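Local coordinates for protein 2',5'-phosphodiesterase 12 (Homo sapiens, PDB 4Z0V) that is a two-part phosphodiesterase that joins a domain of the endonuclease/exonuclease/phosphatase family, DNase I-like in fold, to a smaller N-terminal domain, at residues P154-E158 against L159-Q163; Y18-A21 against G22-V25; G343-P346 against E347-D351; D229-F232 against Y233-L236. All coordinates share one frame; numbering follows the deposited sequence.

Contact 1 (P154-E158 against L159-Q163); sequences PYALE and LDYRQ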
loop_
_atom_site.group_PDB
_atom_site.type_symbol
_atom_site.label_atom_id
_atom_site.label_comp_id
_atom_site.label_asym_id
_atom_site.label_seq_id
_atom_site.Cartn_x
_atom_site.Cartn_y
_atom_site.Cartn_z
ATOM N N PRO A 154 -7.947 -14.423 17.099
ATOM C CA PRO A 154 -8.518 -14.787 15.795
ATOM C C PRO A 154 -9.421 -13.709 15.185
ATOM O O PRO A 154 -9.348 -13.512 13.977
ATOM C CB PRO A 154 -9.311 -16.054 16.114
ATOM C CG PRO A 154 -8.525 -16.676 17.242
ATOM C CD PRO A 154 -8.129 -15.516 18.084
ATOM N N TYR A 155 -10.220 -12.986 15.999
ATOM C CA TYR A 155 -11.097 -11.932 15.474
ATOM C C TYR A 155 -10.267 -10.825 14.815
ATOM O O TYR A 155 -10.741 -10.201 13.866
ATOM C CB TYR A 155 -12.056 -11.338 16.548
ATOM C CG TYR A 155 -11.436 -10.407 17.576
ATOM C CD1 TYR A 155 -11.301 -9.045 17.322
ATOM C CD2 TYR A 155 -11.055 -10.875 18.829
ATOM C CE1 TYR A 155 -10.755 -8.183 18.267
ATOM C CE2 TYR A 155 -10.549 -10.013 19.802
ATOM C CZ TYR A 155 -10.397 -8.668 19.513
ATOM O OH TYR A 155 -9.887 -7.819 20.457
ATOM N N ALA A 156 -9.057 -10.571 15.332
ATOM C CA ALA A 156 -8.168 -9.515 14.816
ATOM C C ALA A 156 -7.491 -9.914 13.499
ATOM O O ALA A 156 -6.842 -9.070 12.894
ATOM C CB ALA A 156 -7.120 -9.141 15.849
ATOM N N LEU A 157 -7.606 -11.181 13.065
ATOM C CA LEU A 157 -7.043 -11.639 11.776
ATOM C C LEU A 157 -8.046 -11.510 10.658
ATOM O O LEU A 157 -7.676 -11.502 9.482
ATOM C CB LEU A 157 -6.620 -13.119 11.847
ATOM C CG LEU A 157 -5.196 -13.408 12.213
ATOM C CD1 LEU A 157 -5.011 -14.913 12.384
ATOM C CD2 LEU A 157 -4.221 -12.848 11.161
ATOM N N GLU A 158 -9.334 -11.509 11.030
ATOM C CA GLU A 158 -10.476 -11.423 10.137
ATOM C C GLU A 158 -10.398 -10.181 9.276
ATOM O O GLU A 158 -10.028 -9.122 9.787
ATOM C CB GLU A 158 -11.761 -11.400 10.972
ATOM C CG GLU A 158 -11.923 -12.666 11.804
ATOM C CD GLU A 158 -13.110 -13.523 11.428
ATOM O OE1 GLU A 158 -14.262 -13.068 11.618
ATOM O OE2 GLU A 158 -12.887 -14.667 10.971
ATOM N N LEU A 159 -10.749 -10.311 7.987
ATOM C CA LEU A 159 -10.636 -9.217 7.035
ATOM C C LEU A 159 -11.368 -7.927 7.448
ATOM O O LEU A 159 -10.755 -6.853 7.376
ATOM C CB LEU A 159 -11.073 -9.633 5.614
ATOM C CG LEU A 159 -10.693 -8.617 4.492
ATOM C CD1 LEU A 159 -9.196 -8.224 4.546
ATOM C CD2 LEU A 159 -11.048 -9.154 3.128
ATOM N N ASP A 160 -12.626 -8.017 7.872
ATOM C CA ASP A 160 -13.423 -6.845 8.229
ATOM C C ASP A 160 -12.774 -6.037 9.380
ATOM O O ASP A 160 -12.725 -4.810 9.299
ATOM C CB ASP A 160 -14.868 -7.236 8.580
ATOM C CG ASP A 160 -15.716 -7.678 7.386
ATOM O OD1 ASP A 160 -15.517 -7.130 6.271
ATOM O OD2 ASP A 160 -16.604 -8.542 7.573
ATOM N N TYR A 161 -12.209 -6.724 10.393
ATOM C CA TYR A 161 -11.524 -6.048 11.488
ATOM C C TYR A 161 -10.254 -5.327 10.973
ATOM O O TYR A 161 -10.054 -4.118 11.211
ATOM C CB TYR A 161 -11.157 -7.062 12.596
ATOM C CG TYR A 161 -10.522 -6.403 13.801
ATOM C CD1 TYR A 161 -9.138 -6.265 13.901
ATOM C CD2 TYR A 161 -11.303 -5.918 14.846
ATOM C CE1 TYR A 161 -8.545 -5.671 15.019
ATOM C CE2 TYR A 161 -10.721 -5.348 15.983
ATOM C CZ TYR A 161 -9.341 -5.248 16.075
ATOM O OH TYR A 161 -8.779 -4.681 17.199
ATOM N N ARG A 162 -9.362 -6.088 10.320
ATOM C CA ARG A 162 -8.099 -5.533 9.797
ATOM C C ARG A 162 -8.349 -4.360 8.829
ATOM O O ARG A 162 -7.598 -3.389 8.865
ATOM C CB ARG A 162 -7.279 -6.622 9.117
ATOM C CG ARG A 162 -6.769 -7.628 10.141
ATOM C CD ARG A 162 -5.562 -8.439 9.677
ATOM N NE ARG A 162 -5.857 -9.166 8.453
ATOM C CZ ARG A 162 -5.290 -8.937 7.277
ATOM N NH1 ARG A 162 -5.615 -9.673 6.226
ATOM N NH2 ARG A 162 -4.386 -7.967 7.143
ATOM N N GLN A 163 -9.374 -4.451 7.973
ATOM C CA GLN A 163 -9.662 -3.357 7.031
ATOM C C GLN A 163 -10.068 -2.118 7.750
ATOM O O GLN A 163 -9.669 -1.029 7.328
ATOM C CB GLN A 163 -10.721 -3.721 5.983
ATOM C CG GLN A 163 -10.193 -4.683 4.937
ATOM C CD GLN A 163 -8.832 -4.331 4.388
ATOM O OE1 GLN A 163 -7.894 -5.134 4.447
ATOM N NE2 GLN A 163 -8.689 -3.141 3.824
HETATM O O HOH W 1 -9.606 -5.260 19.729
HETATM O O HOH W 2 -7.792 -11.327 6.769
#
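Arg162 reaches back from the first turn of helix 159-172 to the backbone that leads into it, with Glu158 at the N-cap of this helix of the endonuclease/exonuclease/phosphatase domain. Arg162 N bonds to Glu158 O at 3.2 Å, almost straight at 177°. Leu157 O takes a side-chain donor: Arg162 NE lies 3.1 Å away, with the oxygen close to the guanidinium plane although NE stands well above the carbonyl plane. A bend at chi3 (-58°) swings NE round to this oxygen. Water 2 bridges the same two groups, donating to Leu157 O at 2.7 Å and accepting from Arg162 NH1 at 2.8 Å. Beyond the two segments, NH1 also bonds to Leu134 O, and NH2 to Ile133 O and Pro427 O. Carbonyl oxygens and a water thus hold the buried guanidinium and fix its rotation.

At the other end, the tyrosines make a T-shaped stack: the edge of Tyr155 is turned to one face of Tyr161, the planes lie at 87°, and Tyr155 CE1 comes within 3.6 Å of Tyr161 CE2. Ala156 CB also touches the ring, 3.8 Å from Tyr161 CE1. Water 1 joins both hydroxyls, sitting 2.7 Å from Tyr155 OH; it donates to Tyr161 OH, which is also hydrogen-bonded to Val424 O.

Contact 2 (Y18-A21 against G22-V25); sequences YIMA and GFPV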
loop_
_atom_site.group_PDB
_atom_site.type_symbol
_atom_site.label_atom_id
_atom_site.label_comp_id
_atom_site.label_asym_id
_atom_site.label_seq_id
_atom_site.Cartn_x
_atom_site.Cartn_y
_atom_site.Cartn_z
ATOM N N TYR A 18 -18.709 -3.879 9.614
ATOM C CA TYR A 18 -18.094 -3.707 10.909
ATOM C C TYR A 18 -17.862 -2.211 11.098
ATOM O O TYR A 18 -17.183 -1.593 10.287
ATOM C CB TYR A 18 -16.777 -4.512 10.939
ATOM C CG TYR A 18 -16.261 -4.933 12.299
ATOM C CD1 TYR A 18 -15.667 -6.177 12.487
ATOM C CD2 TYR A 18 -16.286 -4.058 13.381
ATOM C CE1 TYR A 18 -15.187 -6.570 13.737
ATOM C CE2 TYR A 18 -15.819 -4.442 14.635
ATOM C CZ TYR A 18 -15.259 -5.692 14.807
ATOM O OH TYR A 18 -14.784 -6.047 16.046
ATOM N N ILE A 19 -18.515 -1.618 12.100
ATOM C CA ILE A 19 -18.384 -0.198 12.381
ATOM C C ILE A 19 -17.885 -0.058 13.821
ATOM O O ILE A 19 -18.520 -0.600 14.729
ATOM C CB ILE A 19 -19.730 0.538 12.125
ATOM C CG1 ILE A 19 -20.051 0.566 10.611
ATOM C CG2 ILE A 19 -19.684 1.954 12.727
ATOM C CD1 ILE A 19 -21.437 1.025 10.257
ATOM N N MET A 20 -16.768 0.678 14.027
ATOM C CA MET A 20 -16.208 0.884 15.365
ATOM C C MET A 20 -16.110 2.333 15.728
ATOM O O MET A 20 -15.772 3.169 14.877
ATOM C CB MET A 20 -14.797 0.275 15.486
ATOM C CG MET A 20 -14.787 -1.192 15.327
ATOM S SD MET A 20 -13.143 -1.915 15.533
ATOM C CE MET A 20 -12.347 -1.199 14.342
ATOM N N ALA A 21 -16.310 2.635 17.019
ATOM C CA ALA A 21 -16.150 3.995 17.537
ATOM C C ALA A 21 -14.716 4.469 17.304
ATOM O O ALA A 21 -13.795 3.706 17.570
ATOM C CB ALA A 21 -16.463 4.017 19.025
ATOM N N GLY A 22 -14.546 5.674 16.770
ATOM C CA GLY A 22 -13.222 6.233 16.495
ATOM C C GLY A 22 -12.582 5.778 15.201
ATOM O O GLY A 22 -11.455 6.200 14.892
ATOM N N PHE A 23 -13.313 4.976 14.403
ATOM C CA PHE A 23 -12.841 4.451 13.108
ATOM C C PHE A 23 -13.735 4.994 12.018
ATOM O O PHE A 23 -14.964 4.909 12.145
ATOM C CB PHE A 23 -12.801 2.913 13.077
ATOM C CG PHE A 23 -11.653 2.370 13.891
ATOM C CD1 PHE A 23 -11.687 2.404 15.283
ATOM C CD2 PHE A 23 -10.496 1.905 13.267
ATOM C CE1 PHE A 23 -10.605 1.952 16.035
ATOM C CE2 PHE A 23 -9.415 1.444 14.024
ATOM C CZ PHE A 23 -9.464 1.500 15.399
ATOM N N PRO A 24 -13.144 5.584 10.966
ATOM C CA PRO A 24 -13.970 6.209 9.919
ATOM C C PRO A 24 -14.799 5.206 9.142
ATOM O O PRO A 24 -14.295 4.160 8.754
ATOM C CB PRO A 24 -12.937 6.912 9.011
ATOM C CG PRO A 24 -11.642 6.167 9.242
ATOM C CD PRO A 24 -11.692 5.794 10.715
ATOM N N VAL A 25 -16.086 5.534 8.929
ATOM C CA VAL A 25 -17.054 4.749 8.161
ATOM C C VAL A 25 -16.998 5.318 6.751
ATOM O O VAL A 25 -17.397 6.475 6.546
ATOM C CB VAL A 25 -18.490 4.816 8.764
ATOM C CG1 VAL A 25 -19.463 3.999 7.915
ATOM C CG2 VAL A 25 -18.503 4.327 10.208
HETATM O O HOH W 3 -15.805 2.131 11.767
#
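Met20 folds its side chain over the ring of Phe23 across a type II beta turn, Met20 to Phe23, in the N-terminal domain, whose sequence belongs to the E-set clan. Starting at the root, Met20 CB lies 3.8 Å from Phe23 CD1, at the rim of the ring. CG carries the chain onward, and SD stands above the same ring at 4.7 Å from its centroid, a Met-aromatic contact at some distance. The bend at chi3 (-61°) then drops the methyl inward: CE sits 3.6 Å from the Phe23 centroid and only 9° off the normal, a well-centred CH-pi contact. Ala21 O comes up at the ring's edge, in its plane. Lys168, on helix 159-172, makes a cation-pi contact with Phe23 and a hydrogen bond to Gly22 O.

The turn itself is closed by Phe23 N to Met20 O at 3.1 Å. Gly22 occupies its third position with positive phi, as type II turns favour. Inside the loop, water 3 accepts from Met20 N at 2.9 Å and lies where it can donate to Phe23 O. Further along, where the two arms still run side by side, Ile19 CG2 meets Val25 CG2 at 3.7 Å.

Contact 3 (G343-P346 against E347-D351); sequences GSIP and EDHED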
loop_
_atom_site.group_PDB
_atom_site.type_symbol
_atom_site.label_atom_id
_atom_site.label_comp_id
_atom_site.label_asym_id
_atom_site.label_seq_id
_atom_site.Cartn_x
_atom_site.Cartn_y
_atom_site.Cartn_z
ATOM N N GLY A 343 25.176 0.693 -6.502
ATOM C CA GLY A 343 25.190 0.756 -7.954
ATOM C C GLY A 343 25.909 -0.387 -8.632
ATOM O O GLY A 343 25.994 -0.409 -9.851
ATOM N N SER A 344 26.435 -1.339 -7.862
ATOM C CA SER A 344 27.107 -2.507 -8.410
ATOM C C SER A 344 27.121 -3.624 -7.401
ATOM O O SER A 344 26.964 -3.388 -6.208
ATOM C CB SER A 344 28.546 -2.185 -8.832
ATOM O OG SER A 344 29.374 -1.971 -7.703
ATOM N N ILE A 345 27.330 -4.824 -7.891
ATOM C CA ILE A 345 27.497 -6.010 -7.064
ATOM C C ILE A 345 28.575 -6.867 -7.741
ATOM O O ILE A 345 28.530 -7.064 -8.969
ATOM C CB ILE A 345 26.163 -6.773 -6.796
ATOM C CG1 ILE A 345 26.384 -7.896 -5.753
ATOM C CG2 ILE A 345 25.516 -7.292 -8.090
ATOM C CD1 ILE A 345 25.196 -8.528 -5.201
ATOM N N PRO A 346 29.549 -7.373 -6.976
ATOM C CA PRO A 346 30.607 -8.176 -7.602
ATOM C C PRO A 346 30.141 -9.589 -7.961
ATOM O O PRO A 346 29.211 -10.135 -7.350
ATOM C CB PRO A 346 31.704 -8.204 -6.540
ATOM C CG PRO A 346 31.010 -8.057 -5.273
ATOM C CD PRO A 346 29.800 -7.188 -5.531
ATOM N N GLU A 347 30.827 -10.181 -8.949
ATOM C CA GLU A 347 30.566 -11.511 -9.471
ATOM C C GLU A 347 30.700 -12.576 -8.366
ATOM O O GLU A 347 29.963 -13.552 -8.378
ATOM C CB GLU A 347 31.548 -11.796 -10.629
ATOM C CG GLU A 347 31.140 -12.944 -11.529
ATOM C CD GLU A 347 32.222 -13.382 -12.497
ATOM O OE1 GLU A 347 32.680 -12.541 -13.305
ATOM O OE2 GLU A 347 32.608 -14.572 -12.450
ATOM N N ASP A 348 31.587 -12.347 -7.383
ATOM C CA ASP A 348 31.842 -13.289 -6.294
ATOM C C ASP A 348 30.901 -13.132 -5.081
ATOM O O ASP A 348 31.155 -13.763 -4.048
ATOM C CB ASP A 348 33.317 -13.169 -5.838
ATOM C CG ASP A 348 33.743 -11.894 -5.128
ATOM O OD1 ASP A 348 32.876 -11.015 -4.889
ATOM O OD2 ASP A 348 34.934 -11.788 -4.772
ATOM N N HIS A 349 29.831 -12.296 -5.172
ATOM C CA HIS A 349 28.936 -12.136 -4.018
ATOM C C HIS A 349 28.290 -13.470 -3.659
ATOM O O HIS A 349 27.956 -14.260 -4.538
ATOM C CB HIS A 349 27.868 -11.043 -4.236
ATOM C CG HIS A 349 27.230 -10.603 -2.961
ATOM N ND1 HIS A 349 26.280 -11.377 -2.323
ATOM C CD2 HIS A 349 27.437 -9.478 -2.237
ATOM C CE1 HIS A 349 25.933 -10.699 -1.245
ATOM N NE2 HIS A 349 26.609 -9.555 -1.149
ATOM N N GLU A 350 28.206 -13.749 -2.358
ATOM C CA GLU A 350 27.711 -15.017 -1.840
ATOM C C GLU A 350 26.230 -15.248 -2.169
ATOM O O GLU A 350 25.819 -16.401 -2.220
ATOM C CB GLU A 350 27.959 -15.134 -0.319
ATOM C CG GLU A 350 27.049 -14.285 0.555
ATOM C CD GLU A 350 27.321 -14.301 2.051
ATOM O OE1 GLU A 350 27.695 -15.369 2.590
ATOM O OE2 GLU A 350 27.102 -13.250 2.694
ATOM N N ASP A 351 25.439 -14.176 -2.425
ATOM C CA ASP A 351 24.023 -14.356 -2.770
ATOM C C ASP A 351 23.844 -14.989 -4.163
ATOM O O ASP A 351 22.767 -15.503 -4.438
ATOM C CB ASP A 351 23.233 -13.037 -2.652
ATOM C CG ASP A 351 22.926 -12.656 -1.216
ATOM O OD1 ASP A 351 23.327 -13.415 -0.294
ATOM O OD2 ASP A 351 22.235 -11.651 -1.007
#
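Ile345 stretches out fully, with CG1 opposite the backbone N (chi1 -172°) and CD1 carried straight on, while His349 turns its CB toward it and swings its ring out at chi1 -163°. The two side chains therefore meet, roughly at right angles, across a type I beta turn from Pro346 to His349. This turn leads out of strand 344-345, whose antiparallel partner is strand 365-366. Ile345 CD1 lies over one face of the imidazole, 4.0 Å from its centroid and nearer the rim at CG: a CH-pi contact.

The turn is closed by His349 N, which donates to Pro346 O at 3.1 Å from well above the carbonyl plane. The same oxygen accepts a second bond from Trp352 NE1, and Glu347 O, within the turn, accepts one from Asn362 ND2. On the exposed side, Asp348 OD1 rests alongside the proline ring, 3.5 Å from both Pro346 CB and CG.

The imidazole is held at its edge as well as over its face. Where the chain enters a 3-10 segment, Asp351 N donates in the ring plane to His349 ND1, 2.9 Å away and nearly straight at 171°.

Contact 4 (D229-F232 against Y233-L236); sequences DISF and YEAL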
loop_
_atom_site.group_PDB
_atom_site.type_symbol
_atom_site.label_atom_id
_atom_site.label_comp_id
_atom_site.label_asym_id
_atom_site.label_seq_id
_atom_site.Cartn_x
_atom_site.Cartn_y
_atom_site.Cartn_z
ATOM N N ASP A 229 3.310 -1.241 -16.066
ATOM C CA ASP A 229 3.473 -2.444 -15.239
ATOM C C ASP A 229 4.052 -3.617 -16.018
ATOM O O ASP A 229 3.777 -3.793 -17.212
ATOM C CB ASP A 229 2.139 -2.894 -14.649
ATOM C CG ASP A 229 1.370 -1.872 -13.841
ATOM O OD1 ASP A 229 1.946 -0.782 -13.509
ATOM O OD2 ASP A 229 0.233 -2.160 -13.497
ATOM N N ILE A 230 4.828 -4.445 -15.333
ATOM C CA ILE A 230 5.376 -5.646 -15.972
ATOM C C ILE A 230 5.347 -6.824 -15.022
ATOM O O ILE A 230 5.304 -6.645 -13.803
ATOM C CB ILE A 230 6.841 -5.461 -16.492
ATOM C CG1 ILE A 230 7.822 -5.043 -15.347
ATOM C CG2 ILE A 230 6.934 -4.506 -17.715
ATOM C CD1 ILE A 230 9.378 -5.273 -15.656
ATOM N N SER A 231 5.425 -8.039 -15.600
ATOM C CA SER A 231 5.771 -9.257 -14.892
ATOM C C SER A 231 7.270 -9.412 -15.138
ATOM O O SER A 231 7.679 -9.264 -16.293
ATOM C CB SER A 231 4.989 -10.454 -15.423
ATOM O OG SER A 231 3.633 -10.337 -15.019
ATOM N N PHE A 232 8.103 -9.627 -14.103
ATOM C CA PHE A 232 9.551 -9.759 -14.351
ATOM C C PHE A 232 9.874 -10.900 -15.323
ATOM O O PHE A 232 10.722 -10.705 -16.175
ATOM C CB PHE A 232 10.367 -9.970 -13.061
ATOM C CG PHE A 232 10.274 -8.832 -12.056
ATOM C CD1 PHE A 232 10.743 -7.559 -12.372
ATOM C CD2 PHE A 232 9.723 -9.038 -10.799
ATOM C CE1 PHE A 232 10.637 -6.510 -11.448
ATOM C CE2 PHE A 232 9.611 -7.989 -9.883
ATOM C CZ PHE A 232 10.082 -6.740 -10.207
ATOM N N TYR A 233 9.188 -12.056 -15.231
ATOM C CA TYR A 233 9.540 -13.192 -16.100
ATOM C C TYR A 233 9.287 -12.846 -17.579
ATOM O O TYR A 233 10.078 -13.208 -18.441
ATOM C CB TYR A 233 8.767 -14.467 -15.684
ATOM C CG TYR A 233 7.331 -14.514 -16.152
ATOM C CD1 TYR A 233 6.297 -14.061 -15.339
ATOM C CD2 TYR A 233 7.000 -15.032 -17.404
ATOM C CE1 TYR A 233 4.970 -14.084 -15.776
ATOM C CE2 TYR A 233 5.681 -15.054 -17.851
ATOM C CZ TYR A 233 4.671 -14.562 -17.041
ATOM O OH TYR A 233 3.371 -14.589 -17.478
ATOM N N GLU A 234 8.203 -12.122 -17.852
ATOM C CA GLU A 234 7.818 -11.750 -19.217
ATOM C C GLU A 234 8.814 -10.763 -19.794
ATOM O O GLU A 234 9.292 -10.955 -20.917
ATOM C CB GLU A 234 6.423 -11.136 -19.174
ATOM C CG GLU A 234 5.630 -11.289 -20.451
ATOM C CD GLU A 234 4.150 -11.066 -20.215
ATOM O OE1 GLU A 234 3.804 -10.126 -19.463
ATOM O OE2 GLU A 234 3.338 -11.857 -20.747
ATOM N N ALA A 235 9.153 -9.710 -19.015
ATOM C CA ALA A 235 10.116 -8.710 -19.449
ATOM C C ALA A 235 11.481 -9.340 -19.708
ATOM O O ALA A 235 12.064 -9.083 -20.754
ATOM C CB ALA A 235 10.239 -7.609 -18.406
ATOM N N LEU A 236 11.971 -10.183 -18.778
ATOM C CA LEU A 236 13.297 -10.789 -18.909
ATOM C C LEU A 236 13.393 -11.742 -20.116
ATOM O O LEU A 236 14.404 -11.718 -20.839
ATOM C CB LEU A 236 13.694 -11.531 -17.622
ATOM C CG LEU A 236 15.062 -12.253 -17.630
ATOM C CD1 LEU A 236 16.234 -11.263 -17.869
ATOM C CD2 LEU A 236 15.268 -13.000 -16.338
HETATM O O HOH W 4 5.089 -7.860 -18.580
#
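Ser231 O receives Ala235 N at 3.1 Å in a nearly straight bond (174°), and Phe232 O receives Leu236 N at 2.9 Å. A weak bond from Glu234 N, 3.3 Å from Ser231 O and strongly bent, adds a second donor to the serine carbonyl. Ser231 is the N-cap, yet its hydroxyl makes no capping bond. Glu234 does come back toward the start of the helix, through a solvent molecule: water 4 accepts from Ser231 N at 3.0 Å and donates to Glu234 OE1 at 2.8 Å. This is not a capping box, because the serine hydroxyl does not cap the helix and the carboxylate reaches the serine amide through the water.

This is the sharp passage from strand 222-231 into helix 232-238 in the DNase I-like domain. The strand end stays paired with its antiparallel neighbour, strand 265-273, where Ile230 bonds with Leu266 through the backbone.

Around these bonds, Tyr233 CG takes the position between backbone N and carbonyl carbon (chi1 78°), which brings the ring back along the chain until CE1 lies 3.6 Å from Ser231 CB. Glu234 CB packs near the same Ser231 CB. The Phe232 ring packs on Val304 and Ala305 of helix 295-316, while Leu236 meets Val259 and Leu260 of helix 253-261. Ile230 CD1, from the strand, touches the methyl CB of buried Ala235 at 3.7 Å.

How the contacts relate
Contact 2 is in the N-terminal domain and contact 1 in the DNase I-like domain, yet they touch, their centres about 13 Å apart. Tyr161 makes two of the touches: its CD2 is 3.7 Å from Tyr18 OH, and its CE2 is 4.2 Å from Met20 SD. Together they form part of the seam between the N-terminal domain and helix 159-172. Contacts 3 and 4 are in the same DNase I-like domain as contact 1 but lie about 28 and 20 Å from it between nearest atoms. They are closer to each other, about 14 Å between nearest atoms, without touching, and each packs on helix 295-316. The magnesium ion is about 9 Å from the Arg162 side chain of contact 1.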